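PDB 1JZT: hypothetical 27.5 kDa protein in SPX19-GCR2 intergenic region from Saccharomyces cerevisiae, which catalyses the epimerisation of the S and R forms of NAD(P)HX, a damaged hydrated form of NAD(P)H, allowing both epimers to be repaired. Local coordinates for residues 9-14 with 228-233; 27-32 with 99-104; 73-78 with 107-112; 80-83 with 87-90; 197-202 with 220-225. All coordinates share one frame; numbering follows the deposited sequence.

Contact 1: 9-14 with 228-233; sequences SKLAAE and NKFGFE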
# COMPACT_ATOMS: atom_id res chain seq x y z
N SER A 9 -14.06 -8.51 3.79
CA SER A 9 -12.85 -8.65 4.59
C SER A 9 -12.77 -10.07 5.15
O SER A 9 -11.67 -10.63 5.31
CB SER A 9 -12.84 -7.63 5.74
OG SER A 9 -13.95 -7.80 6.60
N LYS A 10 -13.93 -10.67 5.44
CA LYS A 10 -13.97 -12.03 5.97
C LYS A 10 -13.36 -13.02 4.97
O LYS A 10 -12.47 -13.79 5.33
CB LYS A 10 -15.42 -12.43 6.27
CG LYS A 10 -15.58 -13.86 6.75
CD LYS A 10 -17.06 -14.22 6.88
CE LYS A 10 -17.24 -15.65 7.36
NZ LYS A 10 -16.62 -15.87 8.69
N LEU A 11 -13.83 -13.00 3.73
CA LEU A 11 -13.29 -13.89 2.72
C LEU A 11 -11.84 -13.55 2.41
O LEU A 11 -11.04 -14.44 2.11
CB LEU A 11 -14.12 -13.82 1.43
CG LEU A 11 -15.40 -14.65 1.41
CD1 LEU A 11 -16.31 -14.22 2.54
CD2 LEU A 11 -16.10 -14.48 0.06
N ALA A 12 -11.49 -12.27 2.50
CA ALA A 12 -10.12 -11.83 2.24
C ALA A 12 -9.16 -12.53 3.20
O ALA A 12 -8.07 -12.94 2.81
CB ALA A 12 -10.01 -10.32 2.39
N ALA A 13 -9.59 -12.67 4.45
CA ALA A 13 -8.79 -13.33 5.47
C ALA A 13 -8.70 -14.82 5.15
O ALA A 13 -7.66 -15.44 5.34
CB ALA A 13 -9.41 -13.11 6.85
N GLU A 14 -9.80 -15.38 4.66
CA GLU A 14 -9.84 -16.80 4.30
C GLU A 14 -8.92 -17.06 3.12
O GLU A 14 -8.23 -18.08 3.07
CB GLU A 14 -11.27 -17.20 3.94
CG GLU A 14 -12.19 -17.41 5.15
CD GLU A 14 -13.65 -17.54 4.76
OE1 GLU A 14 -13.96 -18.26 3.79
OE2 GLU A 14 -14.50 -16.93 5.45
N ASN A 228 -12.70 -17.92 -8.76
CA ASN A 228 -14.11 -18.25 -8.92
C ASN A 228 -14.70 -18.81 -7.62
O ASN A 228 -15.84 -18.52 -7.27
CB ASN A 228 -14.31 -19.26 -10.06
CG ASN A 228 -14.02 -18.66 -11.43
OD1 ASN A 228 -13.82 -17.45 -11.56
ND2 ASN A 228 -14.00 -19.50 -12.45
N LYS A 229 -13.91 -19.62 -6.92
CA LYS A 229 -14.35 -20.22 -5.67
C LYS A 229 -14.71 -19.13 -4.67
O LYS A 229 -15.60 -19.31 -3.82
CB LYS A 229 -13.26 -21.10 -5.08
CG LYS A 229 -13.60 -21.65 -3.70
CD LYS A 229 -12.58 -22.65 -3.23
CE LYS A 229 -11.30 -21.99 -2.77
NZ LYS A 229 -10.32 -23.01 -2.30
N PHE A 230 -14.03 -18.00 -4.76
CA PHE A 230 -14.27 -16.90 -3.84
C PHE A 230 -15.15 -15.80 -4.41
O PHE A 230 -15.19 -14.69 -3.88
CB PHE A 230 -12.93 -16.33 -3.36
CG PHE A 230 -12.30 -17.13 -2.26
CD1 PHE A 230 -12.73 -16.98 -0.94
CD2 PHE A 230 -11.29 -18.04 -2.53
CE1 PHE A 230 -12.16 -17.72 0.08
CE2 PHE A 230 -10.71 -18.79 -1.51
CZ PHE A 230 -11.14 -18.63 -0.20
N GLY A 231 -15.86 -16.13 -5.48
CA GLY A 231 -16.78 -15.18 -6.08
C GLY A 231 -16.26 -14.17 -7.08
O GLY A 231 -17.02 -13.28 -7.48
N PHE A 232 -15.01 -14.27 -7.50
CA PHE A 232 -14.51 -13.32 -8.48
C PHE A 232 -13.70 -13.98 -9.59
O PHE A 232 -13.39 -15.16 -9.52
CB PHE A 232 -13.68 -12.21 -7.81
CG PHE A 232 -12.35 -12.67 -7.27
CD1 PHE A 232 -12.27 -13.40 -6.09
CD2 PHE A 232 -11.17 -12.33 -7.93
CE1 PHE A 232 -11.03 -13.78 -5.57
CE2 PHE A 232 -9.93 -12.71 -7.42
CZ PHE A 232 -9.86 -13.43 -6.24
N GLU A 233 -13.37 -13.20 -10.62
CA GLU A 233 -12.60 -13.71 -11.74
C GLU A 233 -11.19 -13.11 -11.68
O GLU A 233 -11.02 -11.94 -11.32
CB GLU A 233 -13.27 -13.30 -13.06
CG GLU A 233 -12.98 -14.24 -14.21
CD GLU A 233 -13.72 -15.55 -14.08
OE1 GLU A 233 -14.97 -15.54 -14.13
OE2 GLU A 233 -13.06 -16.60 -13.93
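Phe230 lays its ring across one turn of helix 9-19, meeting Leu11 and Glu14. It does so from the Schellman motif that ends helix 224-229, where it is the first residue to leave helical backbone angles. Its CG lies beside the backbone N, anti to the carbonyl carbon (chi1 -80°), a setting that sends the ring toward helix 9-19. The ring's leading atom, CE1, comes within 4.0 Å of Glu14 CB. The carbonyl oxygen of Leu11, Leu11 O, lies equally near Phe230 CE1 at 4.0 Å, and both approach the ring obliquely. One atom further in, Phe230 CD1 touches Leu11 CB at 4.2 Å, while the branch ending in Leu11 CD2 reaches past the ring to Phe230 O, 4.0 Å away. Glu14 runs on extended beyond CG, its carboxylate turned 57° from the ring plane. Ile15 and Glu18 of the same helix also touch the ring, and Phe226 meets it edge-to-face, which buries it although Leu11 and Glu14 remain partly exposed. Just after it comes Gly231, the C-prime residue of the motif, with positive phi (86°); a CB there would jam against Phe230 O. Closing the turn, Gly231 N donates to Asn228 O at 3.0 Å.

Contact 2: 27-32 with 99-104; sequences TLQQLM and TEFYKQ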
# COMPACT_ATOMS: atom_id res chain seq x y z
N THR A 27 4.52 -18.67 0.39
CA THR A 27 5.18 -18.16 1.58
C THR A 27 4.91 -16.67 1.69
O THR A 27 4.70 -15.99 0.68
CB THR A 27 6.71 -18.37 1.54
OG1 THR A 27 7.28 -17.59 0.48
CG2 THR A 27 7.04 -19.84 1.31
N LEU A 28 4.91 -16.16 2.92
CA LEU A 28 4.67 -14.74 3.14
C LEU A 28 5.71 -13.91 2.40
O LEU A 28 5.40 -12.84 1.86
CB LEU A 28 4.74 -14.42 4.64
CG LEU A 28 4.62 -12.93 5.00
CD1 LEU A 28 3.24 -12.42 4.61
CD2 LEU A 28 4.87 -12.74 6.49
N GLN A 29 6.95 -14.39 2.39
CA GLN A 29 8.04 -13.69 1.72
C GLN A 29 7.71 -13.41 0.25
O GLN A 29 7.92 -12.31 -0.24
CB GLN A 29 9.34 -14.50 1.81
CG GLN A 29 9.98 -14.56 3.20
CD GLN A 29 9.37 -15.61 4.12
OE1 GLN A 29 8.55 -16.42 3.70
NE2 GLN A 29 9.79 -15.60 5.38
N GLN A 30 7.21 -14.43 -0.45
CA GLN A 30 6.86 -14.28 -1.86
C GLN A 30 5.70 -13.30 -2.06
O GLN A 30 5.80 -12.36 -2.85
CB GLN A 30 6.44 -15.62 -2.46
CG GLN A 30 7.56 -16.61 -2.70
CD GLN A 30 7.00 -17.98 -3.03
OE1 GLN A 30 6.59 -18.72 -2.13
NE2 GLN A 30 6.94 -18.32 -4.31
N LEU A 31 4.61 -13.53 -1.36
CA LEU A 31 3.43 -12.68 -1.51
C LEU A 31 3.70 -11.21 -1.20
O LEU A 31 3.24 -10.32 -1.92
CB LEU A 31 2.29 -13.21 -0.65
CG LEU A 31 1.80 -14.62 -1.01
CD1 LEU A 31 0.58 -14.97 -0.17
CD2 LEU A 31 1.45 -14.70 -2.50
N MSE A 32 4.44 -10.97 -0.12
CA MSE A 32 4.76 -9.62 0.30
C MSE A 32 5.69 -8.93 -0.72
O MSE A 32 5.54 -7.74 -1.00
CB MSE A 32 5.41 -9.65 1.69
CG MSE A 32 5.64 -8.28 2.31
SE MSE A 32 5.83 -8.42 4.26
CE MSE A 32 3.98 -8.80 4.69
N THR A 99 8.46 -10.35 14.65
CA THR A 99 8.35 -10.80 13.26
C THR A 99 9.70 -10.63 12.58
O THR A 99 10.13 -9.52 12.28
CB THR A 99 7.29 -9.97 12.49
OG1 THR A 99 6.07 -9.96 13.23
CG2 THR A 99 7.04 -10.57 11.12
N GLU A 100 10.37 -11.75 12.33
CA GLU A 100 11.69 -11.74 11.71
C GLU A 100 11.77 -11.11 10.32
O GLU A 100 12.67 -10.33 10.04
CB GLU A 100 12.24 -13.17 11.63
CG GLU A 100 13.29 -13.46 12.68
CD GLU A 100 14.46 -12.49 12.59
OE1 GLU A 100 15.11 -12.46 11.52
OE2 GLU A 100 14.72 -11.77 13.58
N PHE A 101 10.83 -11.46 9.45
CA PHE A 101 10.84 -10.94 8.10
C PHE A 101 10.80 -9.41 8.03
O PHE A 101 11.44 -8.81 7.16
CB PHE A 101 9.70 -11.55 7.28
CG PHE A 101 9.80 -11.26 5.81
CD1 PHE A 101 11.00 -11.47 5.13
CD2 PHE A 101 8.71 -10.75 5.11
CE1 PHE A 101 11.11 -11.16 3.77
CE2 PHE A 101 8.81 -10.44 3.76
CZ PHE A 101 10.02 -10.65 3.09
N TYR A 102 10.07 -8.77 8.94
CA TYR A 102 10.00 -7.31 8.93
C TYR A 102 11.38 -6.73 9.21
O TYR A 102 11.76 -5.72 8.62
CB TYR A 102 9.02 -6.80 10.00
CG TYR A 102 7.58 -7.20 9.79
CD1 TYR A 102 7.15 -7.75 8.57
CD2 TYR A 102 6.64 -7.03 10.80
CE1 TYR A 102 5.81 -8.11 8.38
CE2 TYR A 102 5.31 -7.38 10.62
CZ TYR A 102 4.90 -7.92 9.42
OH TYR A 102 3.58 -8.27 9.25
N LYS A 103 12.13 -7.36 10.12
CA LYS A 103 13.47 -6.88 10.46
C LYS A 103 14.38 -7.03 9.25
O LYS A 103 15.22 -6.16 8.98
CB LYS A 103 14.04 -7.70 11.63
CG LYS A 103 13.18 -7.75 12.89
CD LYS A 103 13.73 -8.79 13.87
CE LYS A 103 12.88 -8.95 15.14
NZ LYS A 103 12.98 -7.77 16.05
N GLN A 104 14.23 -8.14 8.54
CA GLN A 104 15.04 -8.39 7.36
C GLN A 104 14.72 -7.38 6.26
O GLN A 104 15.62 -6.91 5.55
CB GLN A 104 14.80 -9.82 6.85
CG GLN A 104 15.24 -10.91 7.82
CD GLN A 104 14.85 -12.30 7.34
OE1 GLN A 104 13.68 -12.55 7.04
NE2 GLN A 104 15.82 -13.20 7.27
O HOH W 1 12.18 -14.68 6.70
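Gln29 sets its CG over one face of the Phe101 ring, a CH-pi contact with CG 3.8 Å from the centroid and only 19° off the ring normal. At the edge of the same ring sits the selenium of Met32, a selenomethionine, with SE 3.6 Å from Phe101 CE2. The bend at chi3 (-72°) turns the methyl of Met32 toward Tyr102, and SE also lies at the edge of that ring, 4.1 Å from Tyr102 CE1. Replacing Phe101 by an alanine would probably open a gap between the helices and deprive both Gln29 CG and the selenium of an aromatic neighbour.

Further out, the bent Gln29 chain brings its amide to a water: NE2 of Gln29 donates to it at 2.9 Å, and the water donates on to Gln104 OE1 at 2.6 Å. Gln104 OE1 also lies in plane at the edge of the Phe101 ring, while Thr99 CG2 rests over a face of Tyr102. The start of helix 28-46 is secured by a capping box: Gln30 N donates to Thr27 OG1 at 3.3 Å and Thr27 N back to Gln30 OE1, which also takes the Thr27 hydroxyl, OG1, at 2.9 Å. The axes of the short helical segments come within 11.7 Å, with a crossing angle of -49°. Met32 in turn touches Asn69 and Asp73, so this Met-aromatic cluster packs beside the predicted NADPHX site of a Rossmann-like fold.

Contact 3: 73-78 with 107-112; sequences DGLVCA and HQLNFF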
# COMPACT_ATOMS: atom_id res chain seq x y z
N ASP A 73 4.34 -4.66 3.31
CA ASP A 73 4.20 -4.42 1.87
C ASP A 73 4.86 -3.09 1.54
O ASP A 73 5.48 -2.93 0.48
CB ASP A 73 2.72 -4.37 1.46
CG ASP A 73 2.03 -5.74 1.53
OD1 ASP A 73 2.71 -6.76 1.69
OD2 ASP A 73 0.79 -5.77 1.41
N GLY A 74 4.73 -2.12 2.44
CA GLY A 74 5.33 -0.82 2.22
C GLY A 74 6.85 -0.86 2.24
O GLY A 74 7.50 -0.14 1.47
N LEU A 75 7.42 -1.68 3.11
CA LEU A 75 8.88 -1.80 3.21
C LEU A 75 9.45 -2.34 1.89
O LEU A 75 10.51 -1.91 1.44
CB LEU A 75 9.27 -2.72 4.37
CG LEU A 75 8.80 -2.29 5.76
CD1 LEU A 75 9.30 -3.27 6.84
CD2 LEU A 75 9.30 -0.89 6.04
N VAL A 76 8.73 -3.28 1.28
CA VAL A 76 9.13 -3.86 0.00
C VAL A 76 9.02 -2.77 -1.08
O VAL A 76 9.93 -2.57 -1.88
CB VAL A 76 8.22 -5.04 -0.39
CG1 VAL A 76 8.48 -5.46 -1.84
CG2 VAL A 76 8.46 -6.22 0.54
N CYS A 77 7.88 -2.09 -1.09
CA CYS A 77 7.61 -1.02 -2.05
C CYS A 77 8.73 0.01 -2.07
O CYS A 77 9.19 0.43 -3.13
CB CYS A 77 6.30 -0.33 -1.69
SG CYS A 77 5.95 1.18 -2.63
N ALA A 78 9.16 0.43 -0.89
CA ALA A 78 10.22 1.41 -0.75
C ALA A 78 11.52 0.99 -1.44
O ALA A 78 12.19 1.82 -2.06
CB ALA A 78 10.48 1.69 0.72
N HIS A 107 16.61 -4.29 6.98
CA HIS A 107 18.03 -4.40 6.64
C HIS A 107 18.19 -4.22 5.13
O HIS A 107 19.16 -3.63 4.67
CB HIS A 107 18.58 -5.76 7.08
CG HIS A 107 18.75 -5.89 8.57
ND1 HIS A 107 19.23 -7.04 9.16
CD2 HIS A 107 18.51 -5.02 9.57
CE1 HIS A 107 19.28 -6.87 10.47
NE2 HIS A 107 18.85 -5.65 10.75
N GLN A 108 17.24 -4.73 4.36
CA GLN A 108 17.30 -4.59 2.92
C GLN A 108 17.21 -3.11 2.52
O GLN A 108 17.81 -2.69 1.53
CB GLN A 108 16.19 -5.41 2.26
CG GLN A 108 16.39 -6.92 2.44
CD GLN A 108 15.12 -7.71 2.19
OE1 GLN A 108 14.34 -7.40 1.30
NE2 GLN A 108 14.92 -8.77 2.98
N LEU A 109 16.47 -2.32 3.29
CA LEU A 109 16.35 -0.90 2.99
C LEU A 109 17.68 -0.20 3.29
O LEU A 109 18.12 0.68 2.54
CB LEU A 109 15.21 -0.27 3.80
CG LEU A 109 13.80 -0.69 3.36
CD1 LEU A 109 12.75 -0.14 4.31
CD2 LEU A 109 13.54 -0.16 1.94
N ASN A 110 18.33 -0.60 4.38
CA ASN A 110 19.62 -0.00 4.74
C ASN A 110 20.62 -0.30 3.62
O ASN A 110 21.40 0.56 3.21
CB ASN A 110 20.14 -0.59 6.06
CG ASN A 110 19.17 -0.39 7.20
OD1 ASN A 110 18.46 0.62 7.27
ND2 ASN A 110 19.13 -1.35 8.12
N PHE A 111 20.56 -1.54 3.13
CA PHE A 111 21.42 -2.00 2.04
C PHE A 111 21.33 -1.07 0.84
O PHE A 111 22.33 -0.81 0.17
CB PHE A 111 21.01 -3.42 1.65
CG PHE A 111 21.88 -4.04 0.59
CD1 PHE A 111 23.27 -3.98 0.69
CD2 PHE A 111 21.31 -4.74 -0.47
CE1 PHE A 111 24.07 -4.61 -0.25
CE2 PHE A 111 22.11 -5.38 -1.42
CZ PHE A 111 23.49 -5.31 -1.31
N PHE A 112 20.12 -0.57 0.57
CA PHE A 112 19.88 0.33 -0.56
C PHE A 112 19.93 1.80 -0.16
O PHE A 112 19.56 2.67 -0.95
CB PHE A 112 18.53 0.01 -1.20
CG PHE A 112 18.60 -1.07 -2.22
CD1 PHE A 112 18.97 -0.78 -3.53
CD2 PHE A 112 18.38 -2.40 -1.87
CE1 PHE A 112 19.12 -1.80 -4.47
CE2 PHE A 112 18.53 -3.42 -2.80
CZ PHE A 112 18.90 -3.12 -4.10
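No ring takes part where Leu109 meets Leu75; the flat group here is the peptide carbonyl of Leu75, whose oxygen, Leu75 O, lies 3.5 Å from Leu109 CD2. The Phe112 ring, one turn on, has Gln108 O in plane at its edge and packs on Arg79 and Leu83 of helix 69-83, beyond the leucine contact. Leu109 does the reaching across: its CG stands beside the backbone N (chi1 -71°), and from there the two methyls fork over helix 69-83. CD1 of Leu109 meets Leu75 CD2 at 3.9 Å, the two side chains crossing at about a right angle. The other branch, CD2, passes over the backbone to Ala78 CB at 3.8 Å. With a glycine in place of Leu109, both methyl contacts would disappear, and Ala78 and the end of Leu75 would probably be left facing a gap. Val90 of strand 88-91 touches Leu75, Ala78 and Leu109 alike, closing the buried apolar core from the sheet side. Helices 69-83 and 100-111 thus pack together against the parallel part of the sheet, as in Rossmann-type folds; Asp73, earlier on the first of them, belongs to the predicted NADPHX site.

Contact 4: 80-83 with 87-90; sequences HLKL and NPVV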
# COMPACT_ATOMS: atom_id res chain seq x y z
N HIS A 80 11.83 -1.17 -4.04
CA HIS A 80 11.66 -1.15 -5.49
C HIS A 80 11.66 0.28 -6.02
O HIS A 80 12.21 0.54 -7.09
CB HIS A 80 10.38 -1.89 -5.90
CG HIS A 80 10.52 -3.37 -5.83
ND1 HIS A 80 11.23 -4.10 -6.78
CD2 HIS A 80 10.13 -4.27 -4.90
CE1 HIS A 80 11.26 -5.37 -6.42
NE2 HIS A 80 10.60 -5.50 -5.28
N LEU A 81 11.08 1.21 -5.27
CA LEU A 81 11.05 2.61 -5.69
C LEU A 81 12.46 3.17 -5.77
O LEU A 81 12.77 3.99 -6.63
CB LEU A 81 10.23 3.45 -4.71
CG LEU A 81 8.71 3.27 -4.80
CD1 LEU A 81 8.04 4.05 -3.67
CD2 LEU A 81 8.23 3.76 -6.15
N LYS A 82 13.32 2.72 -4.86
CA LYS A 82 14.71 3.17 -4.86
C LYS A 82 15.36 2.64 -6.14
O LYS A 82 16.05 3.37 -6.84
CB LYS A 82 15.45 2.64 -3.63
CG LYS A 82 16.89 3.09 -3.51
CD LYS A 82 16.98 4.58 -3.23
CE LYS A 82 18.42 5.04 -3.14
NZ LYS A 82 18.48 6.50 -2.85
N LEU A 83 15.11 1.37 -6.45
CA LEU A 83 15.67 0.78 -7.65
C LEU A 83 15.11 1.45 -8.90
O LEU A 83 15.81 1.62 -9.90
CB LEU A 83 15.39 -0.73 -7.68
CG LEU A 83 16.32 -1.55 -6.76
CD1 LEU A 83 15.61 -2.78 -6.26
CD2 LEU A 83 17.59 -1.91 -7.52
N ASN A 87 13.30 8.67 -4.74
CA ASN A 87 13.97 8.98 -3.48
C ASN A 87 13.04 8.64 -2.33
O ASN A 87 12.52 9.53 -1.65
CB ASN A 87 14.33 10.46 -3.44
CG ASN A 87 15.19 10.87 -4.61
OD1 ASN A 87 16.28 10.34 -4.82
ND2 ASN A 87 14.70 11.83 -5.40
N PRO A 88 12.83 7.34 -2.07
CA PRO A 88 11.95 6.94 -0.98
C PRO A 88 12.50 7.17 0.42
O PRO A 88 13.70 7.04 0.66
CB PRO A 88 11.70 5.46 -1.27
CG PRO A 88 13.01 5.02 -1.85
CD PRO A 88 13.39 6.17 -2.77
N VAL A 89 11.60 7.55 1.33
CA VAL A 89 11.91 7.77 2.73
C VAL A 89 10.81 7.06 3.51
O VAL A 89 9.62 7.32 3.31
CB VAL A 89 11.90 9.28 3.11
CG1 VAL A 89 12.04 9.44 4.62
CG2 VAL A 89 13.02 10.01 2.41
N VAL A 90 11.22 6.16 4.40
CA VAL A 90 10.27 5.39 5.20
C VAL A 90 10.13 5.87 6.64
O VAL A 90 11.12 6.12 7.32
CB VAL A 90 10.66 3.90 5.24
CG1 VAL A 90 9.73 3.14 6.18
CG2 VAL A 90 10.60 3.30 3.84
O HOH W 2 15.84 7.62 -0.99
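Pro88 presses the outer carbons of its ring against the base of Lys82, overlapping both the backbone and the side chain of the last turn of helix 69-83. This is the return leg of a beta-alpha-beta crossover: strand 60-65 leads into helix 69-83, a short loop follows, and strand 88-91 runs parallel beside the first strand. Pro88 belongs to that second strand, packed against the C-terminal turn of the helix that precedes it.

The proline CG does most of the touching, lying 3.8 Å from Lys82 CB. The same Pro88 CG is also 3.8 Å from Lys82 N, so it rests on the helix backbone as much as on a side chain. Further along the ring, Pro88 CD meets Lys82 CD at 4.0 Å. That second meeting depends on the lysine torsions: CG points opposite the backbone N (chi1 -178°), and the bend at chi2 (68°) then folds the aliphatic chain over the proline, which it crosses at about a right angle. From the neighbouring position on the helix, Leu81 CB approaches Pro88 CB at 4.2 Å, while the rest of Leu81 goes on to Val61 of the sheet and to Ala40 and Val43 of helix 28-46. Val114 touches both Lys82 and Pro88.

Beyond the bend the lysine is extended, carrying its ammonium group out beside the strand. A water there donates to Pro88 O at 2.8 Å and accepts a weak, long bond from Lys82 NZ at 3.4 Å.

Contact 5: 197-202 with 220-225; sequences SLTVPK and RFIPRD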
# COMPACT_ATOMS: atom_id res chain seq x y z
N SER A 197 -5.45 -1.85 -4.65
CA SER A 197 -6.05 -3.01 -4.01
C SER A 197 -5.10 -4.19 -4.23
O SER A 197 -4.48 -4.30 -5.29
CB SER A 197 -7.42 -3.33 -4.61
OG SER A 197 -8.35 -2.29 -4.32
N LEU A 198 -4.96 -5.04 -3.22
CA LEU A 198 -4.09 -6.20 -3.32
C LEU A 198 -4.90 -7.49 -3.34
O LEU A 198 -5.82 -7.67 -2.54
CB LEU A 198 -3.08 -6.20 -2.17
CG LEU A 198 -2.08 -5.04 -2.17
CD1 LEU A 198 -1.19 -5.13 -0.94
CD2 LEU A 198 -1.24 -5.08 -3.44
N THR A 199 -4.54 -8.37 -4.27
CA THR A 199 -5.20 -9.67 -4.47
C THR A 199 -6.56 -9.45 -5.12
O THR A 199 -6.81 -9.90 -6.24
CB THR A 199 -5.38 -10.45 -3.13
OG1 THR A 199 -4.09 -10.66 -2.53
CG2 THR A 199 -6.03 -11.80 -3.38
N VAL A 200 -7.43 -8.73 -4.41
CA VAL A 200 -8.77 -8.42 -4.90
C VAL A 200 -9.27 -7.24 -4.06
O VAL A 200 -8.99 -7.16 -2.88
CB VAL A 200 -9.72 -9.64 -4.75
CG1 VAL A 200 -9.78 -10.07 -3.29
CG2 VAL A 200 -11.11 -9.30 -5.27
N PRO A 201 -9.98 -6.29 -4.69
CA PRO A 201 -10.48 -5.13 -3.95
C PRO A 201 -11.49 -5.53 -2.89
O PRO A 201 -12.23 -6.50 -3.05
CB PRO A 201 -11.11 -4.27 -5.05
CG PRO A 201 -10.29 -4.63 -6.27
CD PRO A 201 -10.21 -6.13 -6.14
N LYS A 202 -11.51 -4.77 -1.80
CA LYS A 202 -12.44 -4.99 -0.70
C LYS A 202 -13.65 -4.08 -0.92
O LYS A 202 -13.58 -3.12 -1.71
CB LYS A 202 -11.77 -4.68 0.63
CG LYS A 202 -11.18 -5.90 1.34
CD LYS A 202 -10.19 -6.66 0.45
CE LYS A 202 -8.87 -5.90 0.32
NZ LYS A 202 -7.83 -6.71 -0.39
N ARG A 220 -0.42 -10.40 -8.58
CA ARG A 220 -0.71 -11.33 -9.67
C ARG A 220 -0.25 -12.75 -9.34
O ARG A 220 0.81 -13.19 -9.78
CB ARG A 220 -0.03 -10.83 -10.95
CG ARG A 220 -0.40 -11.58 -12.22
CD ARG A 220 0.18 -10.88 -13.45
NE ARG A 220 -0.19 -11.55 -14.69
CZ ARG A 220 0.18 -11.14 -15.91
NH1 ARG A 220 0.93 -10.05 -16.04
NH2 ARG A 220 -0.20 -11.83 -16.98
N PHE A 221 -1.06 -13.47 -8.56
CA PHE A 221 -0.73 -14.84 -8.18
C PHE A 221 -1.98 -15.64 -7.86
O PHE A 221 -1.97 -16.51 -6.98
CB PHE A 221 0.22 -14.84 -6.97
CG PHE A 221 -0.15 -13.85 -5.90
CD1 PHE A 221 -1.32 -14.01 -5.15
CD2 PHE A 221 0.67 -12.75 -5.63
CE1 PHE A 221 -1.66 -13.10 -4.16
CE2 PHE A 221 0.33 -11.83 -4.65
CZ PHE A 221 -0.84 -12.00 -3.91
N ILE A 222 -3.06 -15.36 -8.58
CA ILE A 222 -4.34 -16.03 -8.37
C ILE A 222 -4.85 -16.80 -9.59
O ILE A 222 -5.09 -16.20 -10.64
CB ILE A 222 -5.43 -15.01 -7.96
CG1 ILE A 222 -5.02 -14.33 -6.66
CG2 ILE A 222 -6.78 -15.70 -7.82
CD1 ILE A 222 -5.79 -13.06 -6.40
N PRO A 223 -5.02 -18.13 -9.47
CA PRO A 223 -5.51 -18.96 -10.57
C PRO A 223 -7.02 -18.80 -10.72
O PRO A 223 -7.71 -18.37 -9.79
CB PRO A 223 -5.09 -20.37 -10.16
CG PRO A 223 -5.18 -20.32 -8.69
CD PRO A 223 -4.62 -18.96 -8.32
N ARG A 224 -7.54 -19.14 -11.90
CA ARG A 224 -8.97 -19.00 -12.18
C ARG A 224 -9.92 -19.70 -11.21
O ARG A 224 -10.77 -19.06 -10.59
CB ARG A 224 -9.25 -19.50 -13.60
CG ARG A 224 -10.66 -19.23 -14.09
CD ARG A 224 -10.88 -19.89 -15.44
NE ARG A 224 -12.22 -19.64 -15.96
CZ ARG A 224 -12.67 -18.45 -16.33
NH1 ARG A 224 -11.88 -17.39 -16.24
NH2 ARG A 224 -13.91 -18.31 -16.78
N ASP A 225 -9.77 -21.02 -11.08
CA ASP A 225 -10.64 -21.79 -10.19
C ASP A 225 -10.67 -21.26 -8.76
O ASP A 225 -11.71 -21.25 -8.12
CB ASP A 225 -10.22 -23.26 -10.20
CG ASP A 225 -8.84 -23.46 -9.62
OD1 ASP A 225 -7.88 -22.84 -10.12
OD2 ASP A 225 -8.71 -24.25 -8.66
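Next to the place where Thr199 packs on Phe221 and Ile222, the ammonium group of Lys202 is held by two partners: NZ of Lys202 donates to Val200 O at 2.8 Å, nearly along the C=O axis (C=O...N angle 167°), and forms a salt bridge with OD1 of Asp173, a predicted NADPHX-binding residue. That OD1 also accepts from Leu198 N, so it ties both ends of the bend together. Between them Thr199 takes positive phi (74°) in a classic gamma turn, closed by a weak bond from Val200 N to Leu198 O at 2.7 Å.

That turn presents Thr199 to the 220-225 segment. Its methyl, CG2, is unusually tight against Ile222 CD1 at 3.3 Å, the two side chains crossing at about a right angle. The isoleucine methyl also sits against the backbone, with Ile222 CD1 3.3 Å from Thr199 O. On the other branch, Thr199 OG1 approaches the Phe221 ring obliquely, 3.8 Å from CZ of Phe221. The phenylalanine gets there from the crowded position between its backbone N and carbonyl carbon (chi1 44°).

Strand 194-198 ends at this turn, parallel to strand 214-218, whose following loop brings in Phe221 and Ile222 before Pro223, at the N-cap position, leads into helix 224-229. The Phe221 ring also packs on Leu31 and Leu34 of helix 28-46 and on Leu19 of helix 9-19.

How the contacts relate
Two clusters emerge. Contacts 3 and 4, with centres about 8 Å apart, share helix 69-83; Ala78 O of contact 3 lies 3.3 Å from Pro88 CG of contact 4. Contact 2 shares helix 100-111 with contact 3, and its Met32 CG also lies 3.4 Å from Asp73 OD1 of contact 3. Contacts 1 and 5, about 9 Å between centres, meet around helix 224-229, where Arg224 NH1 and Glu233 OE2 form a 2.7 Å salt bridge. Leu31 CD2 of contact 2 and Phe221 CE2 of contact 5, 3.8 Å apart, link the clusters. The predicted NADPHX site lies between: Met32 is about 3 Å from Asn69 and Thr199 about 6 Å from Asp173, side chain to side chain.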